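Local coordinates for uncharacterized protein (Aeropyrum pernix, PDB 3P1Z), which is one of the two kinds of subunit of a heterotetrameric splicing endonuclease that removes introns from precursor tRNA, at residues A[134-138]-A[162-166]. Sequence-based numbering, arbitrary orientation.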
ATOM      1  N   VAL A 134       8.880  11.896 -11.712  1.00 49.98           N
ATOM      2  CA  VAL A 134      10.319  11.824 -11.859  1.00 54.05           C
ATOM      3  C   VAL A 134      10.856  13.013 -12.658  1.00 54.01           C
ATOM      4  O   VAL A 134      11.806  13.661 -12.234  1.00 55.48           O
ATOM      5  CB  VAL A 134      10.770  10.473 -12.441  1.00 55.01           C
ATOM      6  CG1 VAL A 134      12.273  10.451 -12.582  1.00 53.16           C
ATOM      7  CG2 VAL A 134      10.301   9.337 -11.545  1.00 54.93           C
ATOM      8  N   GLU A 135      10.230  13.317 -13.791  1.00 54.05           N
ATOM      9  CA  GLU A 135      10.632  14.461 -14.612  1.00 55.14           C
ATOM     10  C   GLU A 135      10.426  15.802 -13.879  1.00 57.30           C
ATOM     11  O   GLU A 135      11.155  16.775 -14.111  1.00 53.59           O
ATOM     12  CB  GLU A 135       9.891  14.452 -15.962  1.00 58.40           C
ATOM     13  CG  GLU A 135       9.844  13.067 -16.638  1.00 73.93           C
ATOM     14  CD  GLU A 135       9.082  13.043 -17.971  1.00 90.12           C
ATOM     15  OE1 GLU A 135       8.733  14.132 -18.488  1.00 93.29           O
ATOM     16  OE2 GLU A 135       8.836  11.928 -18.499  1.00 87.90           O
ATOM     17  N   TRP A 136       9.433  15.853 -12.997  1.00 52.37           N
ATOM     18  CA  TRP A 136       9.218  17.047 -12.212  1.00 44.30           C
ATOM     19  C   TRP A 136      10.358  17.228 -11.216  1.00 49.24           C
ATOM     20  O   TRP A 136      10.970  18.294 -11.159  1.00 52.17           O
ATOM     21  CB  TRP A 136       7.868  17.020 -11.496  1.00 54.30           C
ATOM     22  CG  TRP A 136       7.833  18.080 -10.461  1.00 60.38           C
ATOM     23  CD1 TRP A 136       7.594  19.416 -10.649  1.00 58.79           C
ATOM     24  CD2 TRP A 136       8.137  17.913  -9.066  1.00 54.91           C
ATOM     25  NE1 TRP A 136       7.704  20.084  -9.448  1.00 54.96           N
ATOM     26  CE2 TRP A 136       8.028  19.196  -8.475  1.00 54.16           C
ATOM     27  CE3 TRP A 136       8.462  16.808  -8.281  1.00 44.29           C
ATOM     28  CZ2 TRP A 136       8.247  19.387  -7.105  1.00 56.29           C
ATOM     29  CZ3 TRP A 136       8.675  17.002  -6.932  1.00 51.77           C
ATOM     30  CH2 TRP A 136       8.564  18.286  -6.352  1.00 57.33           C
ATOM     31  N   SER A 137      10.653  16.176 -10.452  1.00 52.66           N
ATOM     32  CA  SER A 137      11.745  16.195  -9.475  1.00 54.44           C
ATOM     33  C   SER A 137      13.067  16.484 -10.148  1.00 54.36           C
ATOM     34  O   SER A 137      13.864  17.290  -9.664  1.00 54.83           O
ATOM     35  CB  SER A 137      11.853  14.854  -8.746  1.00 50.60           C
ATOM     36  OG  SER A 137      13.066  14.784  -8.000  1.00 49.31           O
ATOM     37  N   ARG A 138      13.306  15.793 -11.256  1.00 47.99           N
ATOM     38  CA  ARG A 138      14.430  16.128 -12.097  1.00 55.04           C
ATOM     39  C   ARG A 138      14.368  17.616 -12.357  1.00 61.23           C
ATOM     40  O   ARG A 138      15.216  18.371 -11.864  1.00 58.12           O
ATOM     41  CB  ARG A 138      14.374  15.360 -13.411  1.00 55.47           C
ATOM     42  CG  ARG A 138      15.250  14.115 -13.423  1.00 62.70           C
ATOM     43  CD  ARG A 138      14.894  13.215 -14.586  1.00 58.85           C
ATOM     44  NE  ARG A 138      15.425  11.867 -14.432  1.00 53.56           N
ATOM     45  CZ  ARG A 138      14.789  10.765 -14.817  1.00 65.61           C
ATOM     46  NH1 ARG A 138      15.349   9.573 -14.636  1.00 62.33           N
ATOM     47  NH2 ARG A 138      13.581  10.850 -15.367  1.00 63.93           N
ATOM     48  N   GLU A 162      10.104  15.500   0.891  1.00 59.24           N
ATOM     49  CA  GLU A 162      11.148  15.697  -0.099  1.00 55.01           C
ATOM     50  C   GLU A 162      11.098  14.514  -1.041  1.00 49.83           C
ATOM     51  O   GLU A 162      10.978  13.379  -0.603  1.00 59.12           O
ATOM     52  CB  GLU A 162      12.504  15.733   0.587  1.00 56.43           C
ATOM     53  CG  GLU A 162      13.609  16.275  -0.273  1.00 63.26           C
ATOM     54  CD  GLU A 162      14.703  16.924   0.549  1.00 70.64           C
ATOM     55  OE1 GLU A 162      15.677  17.405  -0.062  1.00 80.49           O
ATOM     56  OE2 GLU A 162      14.587  16.964   1.795  1.00 54.29           O
ATOM     57  N   ALA A 163      11.189  14.777  -2.335  1.00 55.73           N
ATOM     58  CA  ALA A 163      11.280  13.712  -3.335  1.00 54.08           C
ATOM     59  C   ALA A 163      12.474  13.948  -4.275  1.00 51.70           C
ATOM     60  O   ALA A 163      12.396  14.753  -5.196  1.00 49.43           O
ATOM     61  CB  ALA A 163       9.977  13.613  -4.118  1.00 47.18           C
ATOM     62  N   ARG A 164      13.577  13.248  -4.035  1.00 54.63           N
ATOM     63  CA  ARG A 164      14.799  13.474  -4.810  1.00 59.06           C
ATOM     64  C   ARG A 164      15.061  12.401  -5.853  1.00 53.15           C
ATOM     65  O   ARG A 164      15.200  11.231  -5.511  1.00 59.56           O
ATOM     66  CB  ARG A 164      16.009  13.624  -3.880  1.00 56.82           C
ATOM     67  CG  ARG A 164      16.089  15.019  -3.265  1.00 71.06           C
ATOM     68  CD  ARG A 164      17.261  15.208  -2.322  1.00 79.55           C
ATOM     69  NE  ARG A 164      18.484  14.597  -2.824  1.00 78.35           N
ATOM     70  CZ  ARG A 164      18.927  13.405  -2.437  1.00 83.63           C
ATOM     71  NH1 ARG A 164      18.245  12.698  -1.536  1.00 74.72           N
ATOM     72  NH2 ARG A 164      20.056  12.922  -2.946  1.00 83.84           N
ATOM     73  N   ALA A 165      15.131  12.794  -7.121  1.00 47.48           N
ATOM     74  CA  ALA A 165      15.444  11.827  -8.170  1.00 52.73           C
ATOM     75  C   ALA A 165      16.942  11.606  -8.248  1.00 52.27           C
ATOM     76  O   ALA A 165      17.736  12.529  -8.103  1.00 54.64           O
ATOM     77  CB  ALA A 165      14.899  12.272  -9.519  1.00 48.50           C
ATOM     78  N   VAL A 166      17.328  10.364  -8.464  1.00 53.88           N
ATOM     79  CA  VAL A 166      18.734  10.019  -8.520  1.00 51.07           C
ATOM     80  C   VAL A 166      18.912   8.878  -9.494  1.00 54.95           C
ATOM     81  O   VAL A 166      17.964   8.148  -9.781  1.00 47.82           O
ATOM     82  CB  VAL A 166      19.254   9.595  -7.144  1.00 54.43           C
ATOM     83  CG1 VAL A 166      18.629  10.463  -6.047  1.00 52.41           C
ATOM     84  CG2 VAL A 166      18.969   8.113  -6.902  1.00 59.32           C
TER
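Helix 130-142 packs crosswise against the last strand of the mixed sheet, strand 158-166, hydrogen-bonded to it through the side chain of a single serine. The axes of the two segments run at 91° to one another and approach to 7.4 Å, close for a helix on a strand, because the residues between them are small: Ser137 on the helix, Ala163 and Ala165 on the strand, all three with CA-to-CB bonds pointing toward the opposing segment. Ser137 lies nearest Ala165, with 5.9 Å between their CA atoms. Its hydroxyl OG donates a hydrogen bond to Ala163 O (2.9 Å), a carbonyl oxygen whose position is less certain than the rest, and accepts a weak one from Ala165 N (3.0 Å, 130° at the hydrogen), so the serine engages backbone groups on both sides of Arg164. The Ala165 methyl fits against the helix surface, with its CB 4.3 Å from Val134 O, 4.4 Å from Val134 CG1 and 4.3 Å from Arg138 CG. Strand and helix both belong to the C-terminal, catalytic-type domain of the tRNA-intron endonuclease family, in which a mixed sheet is flanked by helices. Strand 158-166 lies at one edge of the sheet within its own chain, but Glu162, Arg164, Ala165 and Val166 pair with an antiparallel strand of the neighbouring tRNA-splicing endonuclease chain, which carries the sheet across the subunit interface. Val134 and Arg138 also pack on that chain. Toward the rest of its own sheet, strand 158-166 is held by backbone hydrogen bonding between Ala163 and Pro147 of strand 146-152; from the helix, Trp136 and Ser137 touch the same proline.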